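PDB 4MYK: formiminoglutamase from Trypanosoma cruzi, which hydrolyses N-formimino-L-glutamate to L-glutamate and formamide, using a pair of manganese ions as arginase-like enzymes do. Local coordinates for residues Ala30-Ile35 with Leu304-Arg309; Val69-Leu74 with Met298-Val303; Gly215-Leu220 with Cys265-Lys270. The protein carries 1 engineered substitution. All coordinates share one frame; numbering follows the deposited sequence.

Overall arrangement
All three contacts involve helices of the arginase-type alpha/beta fold, and interactions 1 and 2 share helix 290-306. Interaction 1 faces inward to strand 32-37 of the parallel sheet and is partly buried: an aliphatic chain lies over an aromatic ring. In interaction 2, Val69-Leu74 packs against the same helix at a subunit interface. That contact is buried, yet it alone of the three has a hydrogen bond between its segments. Interaction 3, also buried, joins helices 216-227 and 258-270 by apolar side-chain packing with no hydrogen bond between the segments. The elements touch one another: Arg309 NE of interaction 1 makes a short, probable hydrogen bond to Gly269 O of interaction 3, and Met298 of interaction 2 packs on Cys265.

Interaction 1 (Ala30-Ile35 with Leu304-Arg309); sequences ADIVII and LGFATR
Ile32 and Phe306 meet as an aliphatic tip laid over an aromatic face, the two side chains running antiparallel alongside one another. Ile32 CD1 stands 4.3 Å from the centroid of the Phe306 ring, 27° off the ring normal, which meets the geometry of a CH-pi contact. The closest pair within it is Ile32 CD1 to Phe306 CD2 at 3.9 Å. Farther back along the isoleucine, CG1 lies over the rim of the same face, 4.2 Å from Phe306 CE2, so the whole CG1-CD1 arm follows the ring. A chi1 of -162° at Phe306 sends the ring out from the helix to the strand.

Asp31 adds a smaller touch: its CB reaches Phe306 CE2 at 4.2 Å, from an oblique direction. The carboxylate takes its polar partner elsewhere, OD2 accepting from the backbone N of Lys82. On the far side of the ring plane from Ile32 comes Arg309, with Phe306 CD1 3.3 Å above one face of the guanidinium and toward its rim. A type I turn from Phe306 to Arg309 folds the arginine back to this place, its backbone N bonded to Phe306 O at 3.0 Å. The planar group is oriented by a hydrogen bond from NH2 to Val274 O; a short bond from NE to Gly269 O is probable.

Phe114 meets the Phe306 ring edge-to-face, and Phe302 of helix 290-306 packs on Ile32. Strand 32-37 lies between strands 83-88 and 114-119 of the parallel sheet, so the contact fastens the C-terminal part of helix 290-306 to the start of that strand.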
ATOM      1  N   ALA A  30       7.609  30.175  21.625  1.00 30.85           N
ATOM      2  CA  ALA A  30       7.038  29.190  20.713  1.00 27.47           C
ATOM      3  C   ALA A  30       5.727  28.605  21.243  1.00 25.62           C
ATOM      4  O   ALA A  30       5.618  28.258  22.424  1.00 29.37           O
ATOM      5  CB  ALA A  30       8.037  28.079  20.447  1.00 23.62           C
ATOM      6  N   ASP A  31       4.739  28.497  20.357  1.00 26.55           N
ATOM      7  CA  ASP A  31       3.471  27.847  20.677  1.00 23.92           C
ATOM      8  C   ASP A  31       3.696  26.347  20.830  1.00 21.75           C
ATOM      9  O   ASP A  31       3.100  25.693  21.689  1.00 18.96           O
ATOM     10  CB  ASP A  31       2.454  28.103  19.568  1.00 21.87           C
ATOM     11  CG  ASP A  31       2.200  29.582  19.338  1.00 25.28           C
ATOM     12  OD1 ASP A  31       1.605  30.220  20.227  1.00 29.21           O
ATOM     13  OD2 ASP A  31       2.574  30.103  18.262  1.00 28.57           O
ATOM     14  N   ILE A  32       4.574  25.812  19.991  1.00 20.60           N
ATOM     15  CA  ILE A  32       4.833  24.385  19.975  1.00 22.35           C
ATOM     16  C   ILE A  32       6.318  24.155  20.136  1.00 22.53           C
ATOM     17  O   ILE A  32       7.133  24.811  19.469  1.00 21.45           O
ATOM     18  CB  ILE A  32       4.351  23.737  18.647  1.00 21.83           C
ATOM     19  CG1 ILE A  32       2.828  23.869  18.503  1.00 17.78           C
ATOM     20  CG2 ILE A  32       4.809  22.267  18.548  1.00 16.98           C
ATOM     21  CD1 ILE A  32       2.328  23.734  17.075  1.00 18.94           C
ATOM     22  N   VAL A  33       6.670  23.227  21.021  1.00 21.37           N
ATOM     23  CA  VAL A  33       8.072  22.882  21.231  1.00 20.26           C
ATOM     24  C   VAL A  33       8.391  21.406  20.928  1.00 18.11           C
ATOM     25  O   VAL A  33       7.771  20.498  21.480  1.00 19.06           O
ATOM     26  CB  VAL A  33       8.556  23.332  22.635  1.00 23.00           C
ATOM     27  CG1 VAL A  33       9.961  22.815  22.931  1.00 19.36           C
ATOM     28  CG2 VAL A  33       8.513  24.861  22.724  1.00 21.79           C
ATOM     29  N   ILE A  34       9.351  21.203  20.021  1.00 18.33           N
ATOM     30  CA  ILE A  34       9.816  19.880  19.599  1.00 19.92           C
ATOM     31  C   ILE A  34      10.998  19.391  20.447  1.00 18.62           C
ATOM     32  O   ILE A  34      12.009  20.078  20.592  1.00 18.08           O
ATOM     33  CB  ILE A  34      10.258  19.879  18.113  1.00 18.62           C
ATOM     34  CG1 ILE A  34       9.110  20.296  17.197  1.00 17.75           C
ATOM     35  CG2 ILE A  34      10.788  18.518  17.712  1.00 16.01           C
ATOM     36  CD1 ILE A  34       9.567  20.672  15.805  1.00 18.97           C
ATOM     37  N   ILE A  35      10.854  18.191  20.998  1.00 18.18           N
ATOM     38  CA  ILE A  35      11.867  17.595  21.859  1.00 18.58           C
ATOM     39  C   ILE A  35      12.226  16.230  21.297  1.00 16.73           C
ATOM     40  O   ILE A  35      11.348  15.421  21.030  1.00 16.69           O
ATOM     41  CB  ILE A  35      11.338  17.431  23.321  1.00 17.88           C
ATOM     42  CG1 ILE A  35      10.992  18.799  23.927  1.00 19.08           C
ATOM     43  CG2 ILE A  35      12.352  16.692  24.191  1.00 20.35           C
ATOM     44  CD1 ILE A  35       9.932  18.753  25.031  1.00 16.84           C
ATOM     45  N   LEU A 304      -1.243  22.177  11.475  1.00 16.74           N
ATOM     46  CA  LEU A 304      -2.366  22.824  10.809  1.00 17.40           C
ATOM     47  C   LEU A 304      -3.623  22.828  11.678  1.00 17.37           C
ATOM     48  O   LEU A 304      -4.332  23.828  11.747  1.00 18.78           O
ATOM     49  CB  LEU A 304      -2.680  22.120   9.494  1.00 17.45           C
ATOM     50  CG  LEU A 304      -1.746  22.383   8.318  1.00 16.85           C
ATOM     51  CD1 LEU A 304      -2.264  21.664   7.097  1.00 19.22           C
ATOM     52  CD2 LEU A 304      -1.644  23.866   8.050  1.00 18.94           C
ATOM     53  N   GLY A 305      -3.909  21.698  12.318  1.00 16.91           N
ATOM     54  CA  GLY A 305      -5.067  21.589  13.181  1.00 17.84           C
ATOM     55  C   GLY A 305      -4.944  22.557  14.336  1.00 20.40           C
ATOM     56  O   GLY A 305      -5.913  23.209  14.735  1.00 18.99           O
ATOM     57  N   PHE A 306      -3.732  22.647  14.870  1.00 16.57           N
ATOM     58  CA  PHE A 306      -3.436  23.531  15.990  1.00 19.73           C
ATOM     59  C   PHE A 306      -3.692  24.987  15.614  1.00 20.05           C
ATOM     60  O   PHE A 306      -4.268  25.756  16.390  1.00 20.87           O
ATOM     61  CB  PHE A 306      -1.986  23.349  16.414  1.00 16.77           C
ATOM     62  CG  PHE A 306      -1.684  23.875  17.779  1.00 17.06           C
ATOM     63  CD1 PHE A 306      -1.919  23.095  18.908  1.00 18.69           C
ATOM     64  CD2 PHE A 306      -1.158  25.146  17.943  1.00 17.28           C
ATOM     65  CE1 PHE A 306      -1.635  23.573  20.174  1.00 17.68           C
ATOM     66  CE2 PHE A 306      -0.873  25.631  19.201  1.00 18.24           C
ATOM     67  CZ  PHE A 306      -1.109  24.839  20.321  1.00 17.52           C
ATOM     68  N   ALA A 307      -3.276  25.358  14.411  1.00 17.75           N
ATOM     69  CA  ALA A 307      -3.473  26.724  13.941  1.00 19.00           C
ATOM     70  C   ALA A 307      -4.945  27.155  14.000  1.00 22.82           C
ATOM     71  O   ALA A 307      -5.247  28.349  13.919  1.00 24.75           O
ATOM     72  CB  ALA A 307      -2.919  26.888  12.526  1.00 20.02           C
ATOM     73  N   THR A 308      -5.856  26.193  14.144  1.00 23.23           N
ATOM     74  CA  THR A 308      -7.280  26.513  14.128  1.00 23.57           C
ATOM     75  C   THR A 308      -7.877  26.711  15.511  1.00 24.92           C
ATOM     76  O   THR A 308      -8.947  27.299  15.625  1.00 25.24           O
ATOM     77  CB  THR A 308      -8.153  25.483  13.339  1.00 19.68           C
ATOM     78  OG1 THR A 308      -8.117  24.211  13.989  1.00 21.35           O
ATOM     79  CG2 THR A 308      -7.693  25.346  11.887  1.00 19.97           C
ATOM     80  N   ARG A 309      -7.214  26.242  16.566  1.00 27.35           N
ATOM     81  CA  ARG A 309      -7.790  26.475  17.887  1.00 25.86           C
ATOM     82  C   ARG A 309      -7.711  27.934  18.319  1.00 26.96           C
ATOM     83  O   ARG A 309      -6.755  28.641  17.978  1.00 30.11           O
ATOM     84  CB  ARG A 309      -7.237  25.557  18.982  1.00 24.44           C
ATOM     85  CG  ARG A 309      -5.950  24.838  18.710  1.00 21.55           C
ATOM     86  CD  ARG A 309      -5.533  24.086  19.991  1.00 21.00           C
ATOM     87  NE  ARG A 309      -5.136  22.698  19.756  1.00 20.99           N
ATOM     88  CZ  ARG A 309      -4.633  21.893  20.686  1.00 21.38           C
ATOM     89  NH1 ARG A 309      -4.461  22.333  21.925  1.00 20.17           N
ATOM     90  NH2 ARG A 309      -4.293  20.649  20.373  1.00 20.73           N
TER

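Interaction 2 (Val69-Leu74 with Met298-Val303); sequences VNNLEL and MFYHFV
An Asx motif centred on Asn71, at the bend between the short antiparallel strands 70-71 and 76-77, meets Tyr300 of helix 290-306. Asn71 OD1 accepts from Leu74 N, three residues on, at 2.8 Å and with a nearly straight N-H line (167°), although the donor sits above the carbonyl plane. Glu73 N adds a weak, more bent bond to the same oxygen. The other end of the amide faces the helix: Asn71 ND2 donates to Tyr300 OH at 3.2 Å, with an N-H...O angle of 151°. The hydroxyl is tilted a little from the amide plane, and ND2 lies at the edge of the tyrosine ring, near the plane of that ring.

Chi1 of -177° swings the Asn71 amide away from the backbone N and toward the helix. The course of the backbone itself sets Asn71 CB 3.4 Å from Tyr300 OH. Beside this pair, Leu74 and His301 are roughly perpendicular, Leu74 CD1 reaching His301 CD2 at 4.1 Å. The imidazole is fixed from outside the contact by its ND1 bond to Tyr297 O and by stacking on Phe262. Another copy of this protein covers the bend, where Ser209 and Gly187 of that second subunit bond to the Glu73 carboxylate and Ser188 of the same subunit packs on Tyr300.

Tyr300 OH accepts from Asn71 and also bonds to Ser68 O, so this buried hydroxyl takes part in two hydrogen bonds. With OD1 and ND2 both engaged, the Asn71 amide has its orientation defined, and one side chain both shapes the bend and ties it to the helix.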
ATOM      1  N   VAL A  69       3.022  25.983   4.841  1.00 22.43           N
ATOM      2  CA  VAL A  69       2.344  26.632   5.974  1.00 21.51           C
ATOM      3  C   VAL A  69       0.914  27.074   5.642  1.00 20.60           C
ATOM      4  O   VAL A  69       0.024  27.010   6.491  1.00 19.92           O
ATOM      5  CB  VAL A  69       3.146  27.826   6.530  1.00 23.28           C
ATOM      6  CG1 VAL A  69       4.540  27.372   6.918  1.00 25.56           C
ATOM      7  CG2 VAL A  69       3.221  28.945   5.514  1.00 30.06           C
ATOM      8  N   ASN A  70       0.687  27.517   4.409  1.00 22.09           N
ATOM      9  CA  ASN A  70      -0.682  27.739   3.972  1.00 21.05           C
ATOM     10  C   ASN A  70      -1.136  26.629   3.054  1.00 20.37           C
ATOM     11  O   ASN A  70      -0.621  26.476   1.946  1.00 21.47           O
ATOM     12  CB  ASN A  70      -0.844  29.085   3.285  1.00 27.58           C
ATOM     13  CG  ASN A  70      -2.301  29.488   3.131  1.00 23.77           C
ATOM     14  OD1 ASN A  70      -3.210  28.804   3.610  1.00 20.56           O
ATOM     15  ND2 ASN A  70      -2.525  30.612   2.465  1.00 24.06           N
ATOM     16  N   ASN A  71      -2.093  25.847   3.542  1.00 20.02           N
ATOM     17  CA  ASN A  71      -2.607  24.699   2.827  1.00 17.85           C
ATOM     18  C   ASN A  71      -3.973  25.046   2.265  1.00 20.91           C
ATOM     19  O   ASN A  71      -4.936  25.226   3.011  1.00 21.04           O
ATOM     20  CB  ASN A  71      -2.708  23.501   3.770  1.00 16.85           C
ATOM     21  CG  ASN A  71      -3.179  22.237   3.067  1.00 18.69           C
ATOM     22  OD1 ASN A  71      -4.138  22.256   2.301  1.00 17.13           O
ATOM     23  ND2 ASN A  71      -2.506  21.126   3.337  1.00 20.13           N
ATOM     24  N   LEU A  72      -4.061  25.138   0.948  1.00 17.70           N
ATOM     25  CA  LEU A  72      -5.289  25.598   0.325  1.00 19.51           C
ATOM     26  C   LEU A  72      -6.238  24.476   0.004  1.00 19.17           C
ATOM     27  O   LEU A  72      -7.350  24.706  -0.460  1.00 23.12           O
ATOM     28  CB  LEU A  72      -4.983  26.409  -0.920  1.00 22.23           C
ATOM     29  CG  LEU A  72      -4.687  27.854  -0.528  1.00 28.76           C
ATOM     30  CD1 LEU A  72      -3.552  28.405  -1.362  1.00 27.54           C
ATOM     31  CD2 LEU A  72      -5.953  28.712  -0.619  1.00 27.74           C
ATOM     32  N   GLU A  73      -5.798  23.254   0.251  1.00 17.24           N
ATOM     33  CA  GLU A  73      -6.689  22.117   0.122  1.00 17.38           C
ATOM     34  C   GLU A  73      -7.530  21.980   1.380  1.00 18.41           C
ATOM     35  O   GLU A  73      -8.721  21.698   1.309  1.00 18.03           O
ATOM     36  CB  GLU A  73      -5.896  20.840  -0.127  1.00 18.44           C
ATOM     37  CG  GLU A  73      -6.770  19.651  -0.417  1.00 16.95           C
ATOM     38  CD  GLU A  73      -5.970  18.402  -0.600  1.00 16.13           C
ATOM     39  OE1 GLU A  73      -4.726  18.489  -0.680  1.00 16.69           O
ATOM     40  OE2 GLU A  73      -6.584  17.328  -0.665  1.00 16.76           O
ATOM     41  N   LEU A  74      -6.898  22.179   2.534  1.00 17.63           N
ATOM     42  CA  LEU A  74      -7.601  22.189   3.810  1.00 19.08           C
ATOM     43  C   LEU A  74      -8.027  23.607   4.147  1.00 20.69           C
ATOM     44  O   LEU A  74      -8.840  23.822   5.039  1.00 21.09           O
ATOM     45  CB  LEU A  74      -6.700  21.658   4.918  1.00 17.91           C
ATOM     46  CG  LEU A  74      -6.050  20.304   4.609  1.00 22.81           C
ATOM     47  CD1 LEU A  74      -5.390  19.748   5.863  1.00 18.39           C
ATOM     48  CD2 LEU A  74      -7.065  19.313   4.011  1.00 20.47           C
ATOM     49  N   MET A 298       2.635  13.890   9.315  1.00 16.42           N
ATOM     50  CA  MET A 298       1.726  13.715  10.442  1.00 14.09           C
ATOM     51  C   MET A 298       1.794  14.900  11.417  1.00 15.36           C
ATOM     52  O   MET A 298       0.760  15.429  11.843  1.00 16.47           O
ATOM     53  CB  MET A 298       2.039  12.406  11.163  1.00 11.89           C
ATOM     54  CG  MET A 298       1.508  11.172  10.466  1.00 12.92           C
ATOM     55  SD  MET A 298       2.013   9.631  11.267  1.00 15.77           S
ATOM     56  CE  MET A 298       1.237   9.764  12.876  1.00 15.28           C
ATOM     57  N   PHE A 299       3.012  15.294  11.784  1.00 14.26           N
ATOM     58  CA  PHE A 299       3.250  16.481  12.624  1.00 14.60           C
ATOM     59  C   PHE A 299       2.725  17.745  11.929  1.00 14.68           C
ATOM     60  O   PHE A 299       2.109  18.611  12.546  1.00 15.46           O
ATOM     61  CB  PHE A 299       4.754  16.611  12.922  1.00 15.27           C
ATOM     62  CG  PHE A 299       5.153  17.935  13.525  1.00 14.52           C
ATOM     63  CD1 PHE A 299       4.889  18.214  14.854  1.00 15.33           C
ATOM     64  CD2 PHE A 299       5.811  18.891  12.760  1.00 13.88           C
ATOM     65  CE1 PHE A 299       5.249  19.428  15.403  1.00 15.34           C
ATOM     66  CE2 PHE A 299       6.178  20.106  13.304  1.00 13.41           C
ATOM     67  CZ  PHE A 299       5.902  20.373  14.624  1.00 17.55           C
ATOM     68  N   TYR A 300       2.987  17.828  10.631  1.00 15.08           N
ATOM     69  CA  TYR A 300       2.504  18.913   9.797  1.00 15.16           C
ATOM     70  C   TYR A 300       0.985  19.091   9.910  1.00 14.95           C
ATOM     71  O   TYR A 300       0.495  20.203  10.079  1.00 16.24           O
ATOM     72  CB  TYR A 300       2.910  18.656   8.341  1.00 15.99           C
ATOM     73  CG  TYR A 300       2.203  19.543   7.344  1.00 18.37           C
ATOM     74  CD1 TYR A 300       2.484  20.901   7.277  1.00 20.06           C
ATOM     75  CD2 TYR A 300       1.255  19.028   6.476  1.00 17.04           C
ATOM     76  CE1 TYR A 300       1.837  21.723   6.377  1.00 17.65           C
ATOM     77  CE2 TYR A 300       0.595  19.841   5.576  1.00 17.02           C
ATOM     78  CZ  TYR A 300       0.893  21.192   5.530  1.00 19.25           C
ATOM     79  OH  TYR A 300       0.249  22.018   4.632  1.00 18.83           O
ATOM     80  N   HIS A 301       0.247  17.991   9.816  1.00 15.43           N
ATOM     81  CA  HIS A 301      -1.207  18.033   9.897  1.00 13.25           C
ATOM     82  C   HIS A 301      -1.626  18.433  11.299  1.00 16.49           C
ATOM     83  O   HIS A 301      -2.571  19.206  11.474  1.00 16.30           O
ATOM     84  CB  HIS A 301      -1.818  16.680   9.509  1.00 16.31           C
ATOM     85  CG  HIS A 301      -1.946  16.480   8.028  1.00 17.36           C
ATOM     86  ND1 HIS A 301      -0.904  16.039   7.241  1.00 15.88           N
ATOM     87  CD2 HIS A 301      -2.990  16.683   7.187  1.00 16.94           C
ATOM     88  CE1 HIS A 301      -1.300  15.974   5.981  1.00 18.37           C
ATOM     89  NE2 HIS A 301      -2.561  16.361   5.921  1.00 18.02           N
ATOM     90  N   PHE A 302      -0.924  17.911  12.302  1.00 14.67           N
ATOM     91  CA  PHE A 302      -1.198  18.329  13.663  1.00 14.81           C
ATOM     92  C   PHE A 302      -1.067  19.847  13.759  1.00 16.90           C
ATOM     93  O   PHE A 302      -1.948  20.519  14.290  1.00 17.40           O
ATOM     94  CB  PHE A 302      -0.262  17.687  14.695  1.00 16.77           C
ATOM     95  CG  PHE A 302      -0.336  18.374  16.026  1.00 17.72           C
ATOM     96  CD1 PHE A 302      -1.336  18.046  16.930  1.00 20.31           C
ATOM     97  CD2 PHE A 302       0.522  19.419  16.328  1.00 17.31           C
ATOM     98  CE1 PHE A 302      -1.455  18.720  18.132  1.00 18.80           C
ATOM     99  CE2 PHE A 302       0.416  20.091  17.524  1.00 17.17           C
ATOM    100  CZ  PHE A 302      -0.575  19.741  18.428  1.00 18.32           C
ATOM    101  N   VAL A 303       0.053  20.365  13.259  1.00 14.70           N
ATOM    102  CA  VAL A 303       0.350  21.789  13.288  1.00 15.27           C
ATOM    103  C   VAL A 303      -0.752  22.630  12.626  1.00 17.87           C
ATOM    104  O   VAL A 303      -1.148  23.669  13.159  1.00 19.87           O
ATOM    105  CB  VAL A 303       1.696  22.081  12.618  1.00 17.71           C
ATOM    106  CG1 VAL A 303       1.846  23.574  12.333  1.00 19.60           C
ATOM    107  CG2 VAL A 303       2.840  21.563  13.484  1.00 17.58           C
TER

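Interaction 3 (Gly215-Leu220 with Cys265-Lys270); sequences GAVAAL and CFLAGK
Leu267 projects from helix 258-270 toward Val217 and Leu220 of helix 216-227, and nearly all of its contact falls on one methyl. At the base, CB keeps its distance: Val217 CG1 and Leu220 CD2 are both about 4.5 Å from Leu267 CB. The chain then extends outward, its first torsion close to fully extended (chi1 176°), and Leu267 CG is likewise no nearer than 4.5 Å to any atom of that segment.

The branch decides the rest. CD1 stands 4.5 Å from Val217 CG1, and Leu267 also packs on Glu221, one residue beyond the segment. CD2 is placed by chi2 of 63° and drives in between the two partners. On one side it meets Val217, 3.8 Å from CG1 and 3.3 Å from the backbone O, a close packing contact with a carbonyl. On the other it lies against Leu220, 3.8 Å from CG.

Helix 258-270 is the connection of a beta-alpha-beta crossover from strand 231-236 to strand 274-280, which are neighbours in the parallel sheet of the arginase/deacetylase fold. Helix 216-227 leads into the first of these strands, so the contact pairs the helices before and after it.

Leu220 and Leu267 lie side by side with their tips pointing opposite ways, and the Leu220 CD2 methyl also touches Leu267 CD2, at 3.8 Å. On the sheet side of the helices, Phe233 of strand 231-236 packs against Leu220 and Ala268. The side chain of Leu220 lies about 12 Å from that of the manganese ligand Asp146, while Met264 of helix 258-270 packs on Leu220.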
ATOM      1  N   GLY A 215     -14.686   4.972  10.700  1.00 18.10           N
ATOM      2  CA  GLY A 215     -13.918   6.068  10.147  1.00 17.88           C
ATOM      3  C   GLY A 215     -12.954   6.486  11.234  1.00 16.48           C
ATOM      4  O   GLY A 215     -13.346   6.621  12.390  1.00 15.93           O
ATOM      5  N   ALA A 216     -11.690   6.669  10.878  1.00 17.67           N
ATOM      6  CA  ALA A 216     -10.649   6.892  11.878  1.00 16.43           C
ATOM      7  C   ALA A 216     -10.887   8.163  12.690  1.00 16.74           C
ATOM      8  O   ALA A 216     -10.773   8.167  13.913  1.00 15.08           O
ATOM      9  CB  ALA A 216      -9.279   6.926  11.224  1.00 17.89           C
ATOM     10  N   VAL A 217     -11.231   9.239  11.994  1.00 20.69           N
ATOM     11  CA  VAL A 217     -11.453  10.527  12.636  1.00 19.01           C
ATOM     12  C   VAL A 217     -12.651  10.476  13.591  1.00 19.71           C
ATOM     13  O   VAL A 217     -12.556  10.947  14.724  1.00 19.76           O
ATOM     14  CB  VAL A 217     -11.588  11.665  11.581  1.00 18.27           C
ATOM     15  CG1 VAL A 217     -12.168  12.921  12.198  1.00 19.73           C
ATOM     16  CG2 VAL A 217     -10.238  11.953  10.941  1.00 18.53           C
ATOM     17  N   ALA A 218     -13.760   9.887  13.135  1.00 20.81           N
ATOM     18  CA  ALA A 218     -14.953   9.701  13.967  1.00 23.41           C
ATOM     19  C   ALA A 218     -14.672   8.816  15.181  1.00 18.10           C
ATOM     20  O   ALA A 218     -15.132   9.092  16.286  1.00 21.73           O
ATOM     21  CB  ALA A 218     -16.092   9.112  13.147  1.00 18.61           C
ATOM     22  N   ALA A 219     -13.934   7.737  14.959  1.00 17.45           N
ATOM     23  CA  ALA A 219     -13.537   6.855  16.037  1.00 16.76           C
ATOM     24  C   ALA A 219     -12.658   7.606  17.031  1.00 18.90           C
ATOM     25  O   ALA A 219     -12.807   7.445  18.235  1.00 17.14           O
ATOM     26  CB  ALA A 219     -12.790   5.653  15.477  1.00 18.12           C
ATOM     27  N   LEU A 220     -11.739   8.420  16.513  1.00 16.65           N
ATOM     28  CA  LEU A 220     -10.855   9.233  17.355  1.00 18.61           C
ATOM     29  C   LEU A 220     -11.595  10.362  18.093  1.00 18.98           C
ATOM     30  O   LEU A 220     -11.204  10.753  19.182  1.00 18.67           O
ATOM     31  CB  LEU A 220      -9.707   9.818  16.534  1.00 16.93           C
ATOM     32  CG  LEU A 220      -8.695  10.646  17.327  1.00 16.79           C
ATOM     33  CD1 LEU A 220      -8.050   9.800  18.392  1.00 16.20           C
ATOM     34  CD2 LEU A 220      -7.649  11.193  16.410  1.00 18.00           C
ATOM     35  N   CYS A 265      -4.188  13.276  13.038  1.00 14.90           N
ATOM     36  CA  CYS A 265      -3.309  14.309  13.574  1.00 14.70           C
ATOM     37  C   CYS A 265      -3.923  15.712  13.450  1.00 16.33           C
ATOM     38  O   CYS A 265      -3.799  16.525  14.362  1.00 14.50           O
ATOM     39  CB  CYS A 265      -1.930  14.240  12.917  1.00 16.23           C
ATOM     40  SG  CYS A 265      -0.981  12.833  13.505  1.00 14.39           S
ATOM     41  N   PHE A 266      -4.601  15.972  12.332  1.00 15.69           N
ATOM     42  CA  PHE A 266      -5.323  17.227  12.162  1.00 15.68           C
ATOM     43  C   PHE A 266      -6.417  17.395  13.228  1.00 18.76           C
ATOM     44  O   PHE A 266      -6.558  18.468  13.818  1.00 18.08           O
ATOM     45  CB  PHE A 266      -5.929  17.321  10.768  1.00 16.21           C
ATOM     46  CG  PHE A 266      -6.472  18.693  10.433  1.00 19.95           C
ATOM     47  CD1 PHE A 266      -7.752  19.063  10.814  1.00 20.99           C
ATOM     48  CD2 PHE A 266      -5.698  19.609   9.736  1.00 17.39           C
ATOM     49  CE1 PHE A 266      -8.248  20.327  10.503  1.00 23.85           C
ATOM     50  CE2 PHE A 266      -6.189  20.867   9.424  1.00 21.26           C
ATOM     51  CZ  PHE A 266      -7.460  21.228   9.810  1.00 18.90           C
ATOM     52  N   LEU A 267      -7.191  16.340  13.473  1.00 18.98           N
ATOM     53  CA  LEU A 267      -8.232  16.395  14.498  1.00 19.87           C
ATOM     54  C   LEU A 267      -7.613  16.735  15.848  1.00 19.71           C
ATOM     55  O   LEU A 267      -8.047  17.669  16.512  1.00 20.56           O
ATOM     56  CB  LEU A 267      -9.013  15.069  14.572  1.00 19.35           C
ATOM     57  CG  LEU A 267     -10.100  14.885  15.648  1.00 20.89           C
ATOM     58  CD1 LEU A 267     -11.239  15.875  15.477  1.00 18.83           C
ATOM     59  CD2 LEU A 267     -10.633  13.452  15.623  1.00 20.47           C
ATOM     60  N   ALA A 268      -6.591  15.974  16.233  1.00 16.88           N
ATOM     61  CA  ALA A 268      -5.880  16.191  17.486  1.00 17.23           C
ATOM     62  C   ALA A 268      -5.432  17.646  17.625  1.00 17.97           C
ATOM     63  O   ALA A 268      -5.552  18.252  18.694  1.00 17.89           O
ATOM     64  CB  ALA A 268      -4.681  15.245  17.577  1.00 14.98           C
ATOM     65  N   GLY A 269      -4.912  18.196  16.533  1.00 15.80           N
ATOM     66  CA  GLY A 269      -4.403  19.558  16.526  1.00 20.84           C
ATOM     67  C   GLY A 269      -5.474  20.602  16.786  1.00 19.21           C
ATOM     68  O   GLY A 269      -5.250  21.557  17.531  1.00 22.30           O
ATOM     69  N   LYS A 270      -6.639  20.420  16.173  1.00 20.04           N
ATOM     70  CA  LYS A 270      -7.749  21.358  16.334  1.00 19.80           C
ATOM     71  C   LYS A 270      -8.516  21.131  17.644  1.00 20.32           C
ATOM     72  O   LYS A 270      -9.345  21.956  18.037  1.00 22.09           O
ATOM     73  CB  LYS A 270      -8.700  21.261  15.138  1.00 20.79           C
ATOM     74  CG  LYS A 270      -9.513  19.992  15.109  1.00 20.60           C
ATOM     75  CD  LYS A 270     -10.228  19.851  13.795  1.00 25.62           C
ATOM     76  CE  LYS A 270     -11.170  21.013  13.562  1.00 28.68           C
ATOM     77  NZ  LYS A 270     -12.499  20.792  14.210  1.00 38.44           N
TER